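Local coordinates for ABC transporter substrate-binding protein (Rhizobium radiobacter, PDB 6TFS) that probably serves as the solute-binding component of an ABC transporter, and holds a glutamate-derived sugar conjugate in its cleft, at residues V221-Q226 with G462-K467. Sequence-based numbering, arbitrary orientation.
Sequences VEQGNQ and GTWARK. With N7T ((2~{S})-2-[[(3~{S},4~{R},5~{R})-3,4,5,6-tetrakis(oxidanyl)-2-oxidanylidene-hexyl]amino]pentanedioic acid), chain C; SO4 (sulfate ion), chain D; SO4 (sulfate ion), chain H.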
ATOM      1  N   VAL A 221      -7.753  17.053  10.800  1.00 38.65           N
ATOM      2  CA  VAL A 221      -7.850  15.716  10.223  1.00 37.81           C
ATOM      3  C   VAL A 221      -7.169  14.712  11.160  1.00 41.45           C
ATOM      4  O   VAL A 221      -6.090  14.989  11.694  1.00 39.98           O
ATOM      5  CB  VAL A 221      -7.236  15.649   8.788  1.00 41.07           C
ATOM      6  CG1 VAL A 221      -7.194  14.218   8.253  1.00 40.05           C
ATOM      7  CG2 VAL A 221      -7.964  16.573   7.811  1.00 40.83           C
ATOM      8  N   GLU A 222      -7.801  13.545  11.345  1.00 38.45           N
ATOM      9  CA  GLU A 222      -7.206  12.467  12.118  1.00 38.67           C
ATOM     10  C   GLU A 222      -7.435  11.107  11.478  1.00 42.26           C
ATOM     11  O   GLU A 222      -8.486  10.856  10.882  1.00 40.98           O
ATOM     12  CB  GLU A 222      -7.621  12.475  13.607  1.00 40.18           C
ATOM     13  CG  GLU A 222      -8.971  11.855  13.928  1.00 47.82           C
ATOM     14  CD  GLU A 222      -9.090  11.244  15.311  1.00 50.24           C
ATOM     15  OE1 GLU A 222     -10.203  11.301  15.882  1.00 49.36           O
ATOM     16  OE2 GLU A 222      -8.082  10.707  15.826  1.00 43.98           O
ATOM     17  N   GLN A 223      -6.447  10.219  11.622  1.00 39.54           N
ATOM     18  CA  GLN A 223      -6.599   8.846  11.184  1.00 38.56           C
ATOM     19  C   GLN A 223      -7.453   8.153  12.250  1.00 39.59           C
ATOM     20  O   GLN A 223      -7.264   8.397  13.440  1.00 37.57           O
ATOM     21  CB  GLN A 223      -5.226   8.154  11.046  1.00 39.53           C
ATOM     22  CG  GLN A 223      -5.328   6.752  10.420  1.00 40.44           C
ATOM     23  CD  GLN A 223      -3.999   6.177  10.004  1.00 45.16           C
ATOM     24  OE1 GLN A 223      -2.957   6.827  10.040  1.00 39.74           O
ATOM     25  NE2 GLN A 223      -4.007   4.940   9.575  1.00 41.20           N
ATOM     26  N   GLY A 224      -8.396   7.328  11.807  1.00 36.24           N
ATOM     27  CA  GLY A 224      -9.217   6.519  12.686  1.00 35.99           C
ATOM     28  C   GLY A 224      -8.650   5.129  12.838  1.00 40.25           C
ATOM     29  O   GLY A 224      -7.465   4.901  12.591  1.00 39.29           O
ATOM     30  N   ASN A 225      -9.506   4.182  13.197  1.00 39.25           N
ATOM     31  CA  ASN A 225      -9.116   2.780  13.322  1.00 39.68           C
ATOM     32  C   ASN A 225     -10.153   1.890  12.596  1.00 44.18           C
ATOM     33  O   ASN A 225     -10.979   2.424  11.872  1.00 42.87           O
ATOM     34  CB  ASN A 225      -8.918   2.414  14.806  1.00 39.86           C
ATOM     35  CG  ASN A 225     -10.157   2.476  15.663  1.00 51.90           C
ATOM     36  OD1 ASN A 225     -11.295   2.381  15.198  1.00 47.25           O
ATOM     37  ND2 ASN A 225      -9.955   2.599  16.951  1.00 48.79           N
ATOM     38  N   GLN A 226     -10.147   0.564  12.817  1.00 42.70           N
ATOM     39  CA  GLN A 226     -11.081  -0.354  12.131  1.00 43.28           C
ATOM     40  C   GLN A 226     -12.322  -0.709  12.958  1.00 49.91           C
ATOM     41  O   GLN A 226     -13.117  -1.542  12.529  1.00 49.76           O
ATOM     42  CB  GLN A 226     -10.351  -1.635  11.656  1.00 43.82           C
ATOM     43  CG  GLN A 226      -9.262  -1.384  10.611  1.00 43.01           C
ATOM     44  CD  GLN A 226      -7.999  -0.754  11.182  1.00 52.29           C
ATOM     45  OE1 GLN A 226      -7.466  -1.182  12.211  1.00 46.71           O
ATOM     46  NE2 GLN A 226      -7.522   0.299  10.541  1.00 43.45           N
ATOM     47  N   GLY A 462      -9.926   2.557   4.488  1.00 37.57           N
ATOM     48  CA  GLY A 462      -9.231   3.584   5.249  1.00 37.07           C
ATOM     49  C   GLY A 462     -10.251   4.408   6.006  1.00 39.93           C
ATOM     50  O   GLY A 462     -11.319   4.700   5.467  1.00 40.00           O
ATOM     51  N   THR A 463      -9.994   4.698   7.272  1.00 36.61           N
ATOM     52  CA  THR A 463     -10.941   5.483   8.104  1.00 37.63           C
ATOM     53  C   THR A 463     -10.274   6.752   8.613  1.00 42.33           C
ATOM     54  O   THR A 463      -9.207   6.692   9.229  1.00 42.39           O
ATOM     55  CB  THR A 463     -11.465   4.667   9.281  1.00 41.85           C
ATOM     56  OG1 THR A 463     -10.332   4.152   9.992  1.00 42.37           O
ATOM     57  CG2 THR A 463     -12.406   3.566   8.850  1.00 38.00           C
ATOM     58  N   TRP A 464     -10.894   7.893   8.321  1.00 40.58           N
ATOM     59  CA  TRP A 464     -10.405   9.229   8.651  1.00 40.68           C
ATOM     60  C   TRP A 464     -11.557  10.119   9.079  1.00 42.97           C
ATOM     61  O   TRP A 464     -12.710   9.898   8.694  1.00 42.12           O
ATOM     62  CB  TRP A 464      -9.691   9.835   7.418  1.00 39.58           C
ATOM     63  CG  TRP A 464      -8.499   9.023   6.992  1.00 40.40           C
ATOM     64  CD1 TRP A 464      -8.521   7.850   6.294  1.00 43.53           C
ATOM     65  CD2 TRP A 464      -7.139   9.228   7.385  1.00 39.76           C
ATOM     66  NE1 TRP A 464      -7.261   7.326   6.204  1.00 42.83           N
ATOM     67  CE2 TRP A 464      -6.386   8.153   6.856  1.00 43.62           C
ATOM     68  CE3 TRP A 464      -6.455  10.289   8.002  1.00 40.58           C
ATOM     69  CZ2 TRP A 464      -4.994   8.095   6.954  1.00 42.66           C
ATOM     70  CZ3 TRP A 464      -5.075  10.216   8.126  1.00 41.89           C
ATOM     71  CH2 TRP A 464      -4.358   9.135   7.594  1.00 42.38           C
ATOM     72  N   ALA A 465     -11.253  11.117   9.885  1.00 38.91           N
ATOM     73  CA  ALA A 465     -12.245  12.101  10.304  1.00 38.27           C
ATOM     74  C   ALA A 465     -11.704  13.474   9.948  1.00 42.55           C
ATOM     75  O   ALA A 465     -10.492  13.699  10.041  1.00 42.72           O
ATOM     76  CB  ALA A 465     -12.511  12.003  11.801  1.00 38.92           C
ATOM     77  N   ARG A 466     -12.583  14.373   9.496  1.00 38.63           N
ATOM     78  CA  ARG A 466     -12.208  15.759   9.216  1.00 38.22           C
ATOM     79  C   ARG A 466     -13.195  16.673   9.917  1.00 42.21           C
ATOM     80  O   ARG A 466     -14.324  16.263  10.214  1.00 40.97           O
ATOM     81  CB  ARG A 466     -12.121  16.069   7.701  1.00 38.39           C
ATOM     82  CG  ARG A 466     -13.444  15.934   6.919  1.00 41.52           C
ATOM     83  CD  ARG A 466     -13.364  16.568   5.531  1.00 46.48           C
ATOM     84  NE  ARG A 466     -14.603  16.382   4.757  1.00 44.19           N
ATOM     85  CZ  ARG A 466     -15.689  17.143   4.871  1.00 55.96           C
ATOM     86  NH1 ARG A 466     -15.714  18.155   5.729  1.00 46.34           N
ATOM     87  NH2 ARG A 466     -16.767  16.883   4.149  1.00 50.54           N
ATOM     88  N   LYS A 467     -12.776  17.910  10.188  1.00 39.55           N
ATOM     89  CA  LYS A 467     -13.697  18.911  10.725  1.00 40.26           C
ATOM     90  C   LYS A 467     -14.569  19.378   9.547  1.00 43.61           C
ATOM     91  O   LYS A 467     -14.108  19.319   8.396  1.00 41.35           O
ATOM     92  CB  LYS A 467     -12.930  20.111  11.325  1.00 42.16           C
ATOM     93  CG  LYS A 467     -12.119  19.777  12.574  1.00 43.07           C
ATOM     94  CD  LYS A 467     -12.989  19.244  13.726  1.00 47.89           C
ATOM     95  CE  LYS A 467     -12.155  18.824  14.917  1.00 48.47           C
ATOM     96  NZ  LYS A 467     -12.981  18.127  15.943  1.00 53.45           N
TER
HETATM   97  OAN N7T C 601      -6.218  -3.608  11.241  1.00 38.96           O
HETATM   98  CAM N7T C 601      -5.097  -3.759  10.408  1.00 40.32           C
HETATM   99  CAL N7T C 601      -4.818  -2.418   9.763  1.00 40.34           C
HETATM  100  OAT N7T C 601      -4.304  -1.515  10.720  1.00 39.57           O
HETATM  101  CAK N7T C 601      -3.871  -2.561   8.560  1.00 40.64           C
HETATM  102  OAS N7T C 601      -4.519  -3.240   7.499  1.00 40.22           O
HETATM  103  CAJ N7T C 601      -3.365  -1.213   8.061  1.00 41.33           C
HETATM  104  OAR N7T C 601      -4.396  -0.379   7.620  1.00 41.17           O
HETATM  105  CAI N7T C 601      -2.448  -1.292   6.851  1.00 44.59           C
HETATM  106  OAQ N7T C 601      -2.653  -2.066   5.900  1.00 48.24           O
HETATM  107  CAH N7T C 601      -1.292  -0.273   6.818  1.00 37.90           C
HETATM  108  N   N7T C 601      -0.746  -0.114   5.483  1.00 38.20           N
HETATM  109  CA  N7T C 601       0.458  -0.906   5.299  1.00 38.27           C
HETATM  110  C   N7T C 601       1.546  -0.592   6.299  1.00 37.65           C
HETATM  111  O   N7T C 601       1.844   0.581   6.576  1.00 37.43           O
HETATM  112  CB  N7T C 601       0.935  -0.729   3.865  1.00 37.74           C
HETATM  113  CG  N7T C 601       2.070  -1.726   3.490  1.00 38.07           C
HETATM  114  CD  N7T C 601       2.460  -1.734   2.041  1.00 39.35           C
HETATM  115  OE1 N7T C 601       3.320  -2.560   1.666  1.00 40.27           O
HETATM  116  OE2 N7T C 601       1.952  -0.951   1.199  1.00 41.91           O
HETATM  117  OXT N7T C 601       2.155  -1.540   6.850  1.00 38.41           O
HETATM  118  S   SO4 D 602     -16.196  14.093   2.131  1.00 57.66           S
HETATM  119  O1  SO4 D 602     -16.629  15.457   1.835  1.00 60.69           O
HETATM  120  O2  SO4 D 602     -17.356  13.324   2.574  1.00 62.89           O
HETATM  121  O3  SO4 D 602     -15.603  13.527   0.904  1.00 54.86           O
HETATM  122  O4  SO4 D 602     -15.215  14.135   3.205  1.00 57.38           O
HETATM  123  S   SO4 H 606     -12.280   2.924  19.830  1.00119.07           S
HETATM  124  O1  SO4 H 606     -11.409   4.063  19.533  1.00119.25           O
HETATM  125  O2  SO4 H 606     -13.044   3.199  21.050  1.00119.11           O
HETATM  126  O3  SO4 H 606     -13.207   2.709  18.726  1.00118.98           O
HETATM  127  O4  SO4 H 606     -11.460   1.721  20.006  1.00119.00           O
HETATM  128  O   HOH W   1      -9.282   1.513   8.764  1.00 51.23           O
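Trp464 lies flat beneath Gln223 where strand 221-223 pairs antiparallel with the end of strand 454-467, in a mixed sheet of the periplasmic binding protein fold. Glu222 and Ala465 form a hydrogen-bonded pair: Glu222 N gives to Ala465 O and Ala465 N to Glu222 O, both 3.0 Å and nearly straight. The flanking pairs, Val221 with Arg466 and Gln223 with Trp464, put their side chains on the face also lined by Met8 and Val10 of strand 5-10.

A broad aromatic suits this place because it can support an entire extended side chain. With CG anti to the backbone N (chi1 -173°), Gln223 runs its methylenes over the six-membered ring, CB 3.7 Å from the centroid, and its amide continues above the rim at CZ2 and CH2, tilted 19° from the ring plane. Gln223 OE1 is held by Ala11 N, and the indole NE1 gives to Ser482 O. Val221, compact and beta-branched as suits a strand, sets CG1 4.0 Å from Trp464 CE3 and CG2 against Arg466 CB, while its CA-H points at Ala465 O (CA to O 3.3 Å). A leucine in place of Trp464 would probably leave the Gln223 amide without its flat support and Ser482 O without the indole donor.

Beyond the end of strand 221-223, Thr463, still in its own strand, carries the contact on: its O receives Gly224 N at 2.8 Å, from above the carbonyl plane. A small hydroxyl fits here because it can both give and take a bond. Thr463 OG1 donates to Asn225 O at 2.6 Å and accepts from a water that Gln226 NE2 also binds, while Gln226 OE1 lies 2.9 Å from the ligand hydroxyl OAN.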